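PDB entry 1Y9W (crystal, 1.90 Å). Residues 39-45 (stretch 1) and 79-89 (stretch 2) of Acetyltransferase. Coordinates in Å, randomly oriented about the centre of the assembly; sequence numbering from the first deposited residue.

Stretch 1, residues 39-45: EVSLVVK
Stretch 2, residues 79-89: GYGSQLLHEIE

Leu 42 CD1 lies 3.3 Å from Glu 87 CG, a tight carbon-to-carbon contact with the aliphatic part of an acidic side chain. No hydrogen bond links the two stretches; they meet through side-chain packing, which buries 380 Å² in total. Residues 39-45 form a strand that begins earlier in the chain. Residues 80-89 form a helix that continues later. The helix runs at 147° to the strand, closer to antiparallel than to parallel, and the axes approach to 9.2 Å.

The strand is extended, with phi from -94° to -155° and psi from 122° to 176°. Its side chains alternate. Val 40 (p), Leu 42 (m, t) and Val 44 (t) point toward the helix, while Ser 41 and Val 43 point away.

Gly 79 is the N-cap, at phi/psi 69/29, a positive phi that favours glycine. The helix then keeps phi near -65° and psi mostly near -40°. Its i to i+4 bonds include Leu 84 N to Tyr 80 O and Ile 88 N to Leu 84 O, both 2.9 Å.

The register sets Leu 42 CA 6.9 Å from Leu 84 CA, and Val 44 CA 7.6 Å from Tyr 80 CA. Steps of two along the strand thus match steps of four along the helix.

The pairings are apolar van der Waals contacts, buried from water except at partly exposed Val 40. At one end, Val 44 CG1 lies over a face of the Tyr 80 ring, 4.3 Å from Tyr 80 CD1. Tyr 80 has chi1 -67° and chi2 -52°. Leu 84 (m, t) starts sideways, but its end comes nearer: Leu 84 CD2 is 3.9 Å from both Leu 42 CB and Val 44 CG2. Ile 88 (t, t) closes the row, with Ile 88 CD1 3.7 Å from Val 40 CG1. Leu 42 CD1 sits 4.3 Å from Ile 88 CB. Glu 87 points toward the strand, with chi1 -163° (t), chi2 105° (between wells) and chi3 -45°.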

# COMPACT_ATOMS: atom_id res chain seq x y z
N GLU A 39 3.11 -9.80 -10.26
CA GLU A 39 3.40 -8.42 -10.63
C GLU A 39 3.22 -8.31 -12.13
O GLU A 39 3.50 -9.25 -12.87
CB GLU A 39 4.84 -8.05 -10.27
CG GLU A 39 5.09 -7.77 -8.80
CD GLU A 39 6.56 -7.52 -8.50
OE1 GLU A 39 7.37 -8.47 -8.61
OE2 GLU A 39 6.91 -6.36 -8.17
N VAL A 40 2.73 -7.16 -12.59
CA VAL A 40 2.53 -6.94 -14.01
C VAL A 40 2.96 -5.53 -14.35
O VAL A 40 2.78 -4.61 -13.55
CB VAL A 40 1.05 -7.12 -14.38
CG1 VAL A 40 0.20 -6.19 -13.56
CG2 VAL A 40 0.85 -6.83 -15.87
N SER A 41 3.55 -5.35 -15.52
CA SER A 41 3.98 -4.03 -15.94
C SER A 41 4.04 -3.93 -17.45
O SER A 41 4.39 -4.89 -18.14
CB SER A 41 5.35 -3.67 -15.36
OG SER A 41 6.40 -4.28 -16.08
N LEU A 42 3.68 -2.76 -17.96
CA LEU A 42 3.70 -2.50 -19.39
C LEU A 42 4.54 -1.27 -19.63
O LEU A 42 4.52 -0.33 -18.83
CB LEU A 42 2.28 -2.26 -19.90
CG LEU A 42 1.32 -3.45 -19.86
CD1 LEU A 42 0.01 -3.05 -20.51
CD2 LEU A 42 1.92 -4.63 -20.61
N VAL A 43 5.27 -1.27 -20.74
CA VAL A 43 6.08 -0.11 -21.08
C VAL A 43 5.91 0.25 -22.55
O VAL A 43 5.70 -0.62 -23.39
CB VAL A 43 7.60 -0.35 -20.82
CG1 VAL A 43 7.87 -0.42 -19.33
CG2 VAL A 43 8.07 -1.62 -21.51
N VAL A 44 5.97 1.54 -22.83
CA VAL A 44 5.91 2.03 -24.19
C VAL A 44 7.36 2.42 -24.42
O VAL A 44 7.89 3.22 -23.66
CB VAL A 44 5.04 3.28 -24.31
CG1 VAL A 44 5.26 3.93 -25.67
CG2 VAL A 44 3.57 2.91 -24.13
N LYS A 45 8.00 1.84 -25.43
CA LYS A 45 9.40 2.17 -25.68
C LYS A 45 9.79 1.95 -27.13
O LYS A 45 8.99 1.48 -27.93
CB LYS A 45 10.29 1.32 -24.78
CG LYS A 45 10.21 -0.16 -25.06
CD LYS A 45 11.22 -0.91 -24.22
CE LYS A 45 11.12 -2.40 -24.43
NZ LYS A 45 12.09 -3.16 -23.58
N GLY A 79 -1.31 10.81 -25.19
CA GLY A 79 -2.21 9.79 -24.69
C GLY A 79 -1.66 8.41 -24.41
O GLY A 79 -2.40 7.42 -24.50
N TYR A 80 -0.38 8.31 -24.08
CA TYR A 80 0.18 7.00 -23.78
C TYR A 80 -0.32 6.51 -22.42
O TYR A 80 -0.44 5.31 -22.19
CB TYR A 80 1.71 7.06 -23.78
CG TYR A 80 2.30 7.33 -25.14
CD1 TYR A 80 1.95 6.55 -26.24
CD2 TYR A 80 3.21 8.36 -25.34
CE1 TYR A 80 2.49 6.79 -27.51
CE2 TYR A 80 3.76 8.61 -26.60
CZ TYR A 80 3.40 7.83 -27.68
OH TYR A 80 3.94 8.07 -28.92
N GLY A 81 -0.62 7.45 -21.53
CA GLY A 81 -1.10 7.09 -20.21
C GLY A 81 -2.45 6.40 -20.24
O GLY A 81 -2.68 5.40 -19.56
N SER A 82 -3.36 6.94 -21.04
CA SER A 82 -4.69 6.38 -21.16
C SER A 82 -4.56 4.98 -21.78
O SER A 82 -5.24 4.03 -21.39
CB SER A 82 -5.53 7.29 -22.05
OG SER A 82 -6.88 6.90 -22.07
N GLN A 83 -3.65 4.88 -22.74
CA GLN A 83 -3.37 3.64 -23.46
C GLN A 83 -2.87 2.54 -22.52
O GLN A 83 -3.29 1.38 -22.59
CB GLN A 83 -2.31 3.94 -24.51
CG GLN A 83 -2.45 3.23 -25.83
CD GLN A 83 -1.31 3.57 -26.79
OE1 GLN A 83 -1.02 4.75 -27.03
NE2 GLN A 83 -0.66 2.55 -27.32
N LEU A 84 -1.94 2.91 -21.64
CA LEU A 84 -1.37 1.98 -20.68
C LEU A 84 -2.39 1.52 -19.65
O LEU A 84 -2.44 0.35 -19.27
CB LEU A 84 -0.18 2.64 -19.97
CG LEU A 84 1.04 2.81 -20.86
CD1 LEU A 84 1.98 3.88 -20.30
CD2 LEU A 84 1.72 1.47 -20.99
N LEU A 85 -3.22 2.46 -19.20
CA LEU A 85 -4.23 2.14 -18.21
C LEU A 85 -5.23 1.17 -18.82
O LEU A 85 -5.53 0.13 -18.24
CB LEU A 85 -4.95 3.42 -17.77
CG LEU A 85 -5.94 3.29 -16.62
CD1 LEU A 85 -5.23 2.76 -15.39
CD2 LEU A 85 -6.55 4.65 -16.34
N HIS A 86 -5.75 1.51 -19.99
CA HIS A 86 -6.71 0.65 -20.66
C HIS A 86 -6.12 -0.74 -20.88
O HIS A 86 -6.77 -1.76 -20.65
CB HIS A 86 -7.10 1.25 -22.01
CG HIS A 86 -7.97 0.34 -22.84
ND1 HIS A 86 -9.27 0.04 -22.50
CD2 HIS A 86 -7.69 -0.37 -23.95
CE1 HIS A 86 -9.76 -0.82 -23.38
NE2 HIS A 86 -8.82 -1.09 -24.27
N GLU A 87 -4.87 -0.77 -21.31
CA GLU A 87 -4.18 -2.02 -21.58
C GLU A 87 -3.95 -2.88 -20.35
O GLU A 87 -4.10 -4.11 -20.41
CB GLU A 87 -2.83 -1.73 -22.23
CG GLU A 87 -2.24 -2.95 -22.92
CD GLU A 87 -2.36 -2.87 -24.43
OE1 GLU A 87 -3.45 -2.50 -24.93
OE2 GLU A 87 -1.35 -3.18 -25.12
N ILE A 88 -3.57 -2.28 -19.23
CA ILE A 88 -3.33 -3.11 -18.08
C ILE A 88 -4.64 -3.57 -17.45
O ILE A 88 -4.68 -4.60 -16.79
CB ILE A 88 -2.42 -2.41 -17.04
CG1 ILE A 88 -1.76 -3.49 -16.16
CG2 ILE A 88 -3.22 -1.41 -16.23
CD1 ILE A 88 -0.71 -2.97 -15.20
N GLU A 89 -5.73 -2.82 -17.65
CA GLU A 89 -7.02 -3.24 -17.10
C GLU A 89 -7.44 -4.52 -17.82
O GLU A 89 -7.92 -5.47 -17.21
CB GLU A 89 -8.09 -2.16 -17.32
CG GLU A 89 -7.66 -0.79 -16.85
CD GLU A 89 -8.79 0.22 -16.86
OE1 GLU A 89 -9.59 0.21 -17.83
OE2 GLU A 89 -8.87 1.03 -15.91